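Local coordinates for alpha-glucosidase (Bacteroides thetaiotaomicron, PDB 5XFM), which hydrolyses beta-L-arabinopyranosides and alpha-galactosides, as a bifunctional calcium-containing member of glycoside hydrolase family 97, at residues Lys602-Gly613 / Arg633-Lys642. The protein carries 1 engineered substitution. Sequence-based numbering, arbitrary orientation.
Sequences KTVALYKDDKKG and RPQGGILCIK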
# COMPACT_ATOMS: atom_id res chain seq x y z
N LYS A 602 1.42 -34.11 -0.87
CA LYS A 602 2.79 -33.80 -1.28
C LYS A 602 3.77 -33.70 -0.11
O LYS A 602 3.39 -33.64 1.06
CB LYS A 602 2.77 -32.48 -2.06
CG LYS A 602 1.93 -32.53 -3.32
CD LYS A 602 1.98 -31.20 -4.06
CE LYS A 602 0.93 -31.15 -5.16
NZ LYS A 602 1.02 -29.89 -5.95
N THR A 603 5.05 -33.68 -0.46
CA THR A 603 6.10 -33.45 0.52
C THR A 603 6.59 -32.02 0.39
O THR A 603 7.17 -31.65 -0.63
CB THR A 603 7.30 -34.41 0.32
OG1 THR A 603 6.86 -35.77 0.40
CG2 THR A 603 8.37 -34.15 1.37
N VAL A 604 6.37 -31.23 1.43
CA VAL A 604 6.74 -29.82 1.37
C VAL A 604 8.00 -29.56 2.18
O VAL A 604 8.30 -30.28 3.14
CB VAL A 604 5.60 -28.91 1.88
CG1 VAL A 604 4.36 -29.10 1.03
CG2 VAL A 604 5.30 -29.21 3.34
N ALA A 605 8.74 -28.51 1.79
CA ALA A 605 9.88 -28.04 2.56
C ALA A 605 9.38 -27.19 3.72
O ALA A 605 8.63 -26.24 3.50
CB ALA A 605 10.84 -27.25 1.69
N LEU A 606 9.80 -27.52 4.93
CA LEU A 606 9.28 -26.84 6.11
C LEU A 606 10.36 -26.08 6.88
O LEU A 606 11.33 -26.66 7.37
CB LEU A 606 8.60 -27.85 7.04
CG LEU A 606 8.23 -27.36 8.43
CD1 LEU A 606 7.20 -26.26 8.34
CD2 LEU A 606 7.74 -28.50 9.31
N TYR A 607 10.15 -24.77 6.99
CA TYR A 607 10.98 -23.89 7.80
C TYR A 607 10.24 -23.63 9.10
O TYR A 607 9.09 -23.18 9.08
CB TYR A 607 11.28 -22.58 7.07
CG TYR A 607 12.11 -22.76 5.82
CD1 TYR A 607 11.54 -23.20 4.64
CD2 TYR A 607 13.47 -22.50 5.83
CE1 TYR A 607 12.30 -23.36 3.50
CE2 TYR A 607 14.24 -22.66 4.70
CZ TYR A 607 13.65 -23.09 3.53
OH TYR A 607 14.42 -23.25 2.40
N LYS A 608 10.90 -23.90 10.21
CA LYS A 608 10.24 -23.85 11.51
C LYS A 608 11.22 -23.36 12.58
O LYS A 608 12.43 -23.48 12.42
CB LYS A 608 9.69 -25.26 11.81
CG LYS A 608 9.50 -25.65 13.26
CD LYS A 608 9.21 -27.14 13.35
CE LYS A 608 8.89 -27.56 14.76
NZ LYS A 608 8.56 -29.01 14.83
N ASP A 609 10.70 -22.83 13.68
CA ASP A 609 11.55 -22.50 14.82
C ASP A 609 11.78 -23.78 15.59
O ASP A 609 10.82 -24.50 15.88
CB ASP A 609 10.91 -21.45 15.73
CG ASP A 609 10.47 -20.19 14.99
OD1 ASP A 609 11.27 -19.62 14.22
OD2 ASP A 609 9.31 -19.76 15.19
N ASP A 610 13.02 -24.09 15.95
CA ASP A 610 13.21 -25.26 16.79
C ASP A 610 12.80 -24.82 18.19
O ASP A 610 12.64 -23.63 18.45
CB ASP A 610 14.65 -25.81 16.73
CG ASP A 610 15.70 -24.85 17.28
OD1 ASP A 610 15.35 -23.86 17.96
OD2 ASP A 610 16.90 -25.10 17.03
N LYS A 611 12.63 -25.79 19.09
CA LYS A 611 12.14 -25.51 20.44
C LYS A 611 12.96 -24.42 21.16
O LYS A 611 12.47 -23.80 22.10
CB LYS A 611 12.08 -26.80 21.26
CG LYS A 611 11.12 -27.81 20.63
CD LYS A 611 10.08 -28.29 21.63
CE LYS A 611 8.70 -28.28 20.96
NZ LYS A 611 7.67 -29.00 21.75
N LYS A 612 14.20 -24.22 20.72
CA LYS A 612 15.07 -23.20 21.29
C LYS A 612 14.93 -21.88 20.53
O LYS A 612 15.47 -20.86 20.95
CB LYS A 612 16.52 -23.69 21.25
CG LYS A 612 17.12 -23.96 22.63
CD LYS A 612 18.63 -24.07 22.58
CE LYS A 612 19.05 -25.46 22.12
NZ LYS A 612 18.74 -26.50 23.15
N GLY A 613 14.20 -21.91 19.42
CA GLY A 613 13.97 -20.71 18.62
C GLY A 613 14.87 -20.55 17.41
O GLY A 613 14.74 -19.57 16.67
N ARG A 633 5.44 -20.63 18.05
CA ARG A 633 5.84 -19.90 19.24
C ARG A 633 5.60 -18.40 19.06
O ARG A 633 5.53 -17.91 17.93
CB ARG A 633 7.31 -20.17 19.56
CG ARG A 633 8.32 -19.41 18.72
CD ARG A 633 9.74 -19.79 19.11
NE ARG A 633 10.20 -19.08 20.30
CZ ARG A 633 11.15 -19.53 21.12
NH1 ARG A 633 11.74 -20.69 20.88
NH2 ARG A 633 11.50 -18.82 22.18
N PRO A 634 5.41 -17.67 20.17
CA PRO A 634 5.32 -16.21 20.13
C PRO A 634 6.54 -15.57 19.46
O PRO A 634 7.66 -16.04 19.67
CB PRO A 634 5.22 -15.82 21.60
CG PRO A 634 4.65 -17.03 22.27
CD PRO A 634 5.28 -18.18 21.55
N GLN A 635 6.30 -14.52 18.67
CA GLN A 635 7.35 -13.83 17.92
C GLN A 635 7.99 -14.76 16.90
O GLN A 635 9.11 -14.51 16.42
CB GLN A 635 8.41 -13.24 18.86
CG GLN A 635 7.83 -12.43 20.01
CD GLN A 635 7.17 -11.15 19.54
OE1 GLN A 635 7.72 -10.41 18.73
NE2 GLN A 635 5.96 -10.89 20.03
N GLY A 636 7.30 -15.85 16.57
CA GLY A 636 7.83 -16.84 15.65
C GLY A 636 7.01 -16.98 14.37
O GLY A 636 5.99 -16.31 14.17
N GLY A 637 7.47 -17.89 13.51
CA GLY A 637 6.85 -18.11 12.22
C GLY A 637 7.12 -19.48 11.64
O GLY A 637 7.91 -20.26 12.16
N ILE A 638 6.44 -19.76 10.53
CA ILE A 638 6.53 -21.04 9.83
C ILE A 638 6.42 -20.78 8.33
O ILE A 638 5.69 -19.88 7.90
CB ILE A 638 5.41 -22.02 10.28
CG1 ILE A 638 5.90 -22.90 11.43
CG2 ILE A 638 4.96 -22.92 9.14
CD1 ILE A 638 4.80 -23.58 12.19
N LEU A 639 7.19 -21.53 7.54
CA LEU A 639 7.12 -21.35 6.10
C LEU A 639 7.12 -22.72 5.38
O LEU A 639 8.01 -23.53 5.62
CB LEU A 639 8.29 -20.47 5.65
CG LEU A 639 8.29 -19.66 4.36
CD1 LEU A 639 9.67 -19.06 4.16
CD2 LEU A 639 7.84 -20.43 3.13
N CYS A 640 6.13 -22.98 4.52
CA CYS A 640 6.07 -24.22 3.74
C CYS A 640 6.21 -23.96 2.24
O CYS A 640 5.53 -23.10 1.70
CB CYS A 640 4.74 -24.95 3.98
SG CYS A 640 4.36 -25.37 5.69
N ILE A 641 7.08 -24.70 1.56
CA ILE A 641 7.28 -24.49 0.12
C ILE A 641 7.14 -25.77 -0.69
O ILE A 641 7.74 -26.80 -0.35
CB ILE A 641 8.67 -23.88 -0.18
CG1 ILE A 641 8.86 -22.56 0.57
CG2 ILE A 641 8.85 -23.65 -1.68
CD1 ILE A 641 10.30 -22.09 0.61
N LYS A 642 6.34 -25.71 -1.76
CA LYS A 642 6.33 -26.77 -2.77
C LYS A 642 5.73 -26.32 -4.09
O LYS A 642 4.57 -25.92 -4.16
CB LYS A 642 5.57 -27.99 -2.25
CG LYS A 642 5.49 -29.17 -3.21
CD LYS A 642 6.80 -29.94 -3.28
CE LYS A 642 6.76 -31.01 -4.37
NZ LYS A 642 8.12 -31.45 -4.77
O HOH W 1 7.99 -22.85 13.81
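A605 and Y607 pair with I641 and L639 through four backbone hydrogen bonds, a worked example of an antiparallel ladder whose hydrogen-bonded pairs share one face. The straightest runs from Y607 N to L639 O (2.8 Å, 177° at the hydrogen). On the face shared by A605, Y607, L639 and I641, the tyrosine's chi1 of -65° sets CG anti to the carbonyl carbon and leans the ring back over the sheet toward I641, where its CE1 reaches I641 CD1 at 3.7 Å. L639 O lies at the edge of that ring, and F546 of helix 541-549 meets the ring edge-to-face while also touching L639 and I641. On the other face, L606 turns its CD1 methyl to C640 SG (4.0 Å) and to I638 CG2 (4.1 Å). At the C-terminus, K642 bends at chi2 (76°), bringing its CD within 3.2 Å of T603 O; its CB, set by the backbone, rests on V604 CG1.

Beyond K608 the regular bonding gives way. A water accepts from D609 N and donates to G637 O, while D609 OD2 takes the G637 N-H on its syn side (3.1 Å); T511 OG1 holds the other carboxylate oxygen. G636 CA lies 3.3 Å from D609 OD2, and a CB on G636 would collide with that oxygen. R633 lays its CD against D609 CB at 3.9 Å. With an alanine in place of D609, G637 N and T511 OG1 would probably lose their carboxylate partner, and a gap would open beside R633 CG. Together these segments form two inner strands of the six-stranded antiparallel sheet in the C-terminal beta domain of this family.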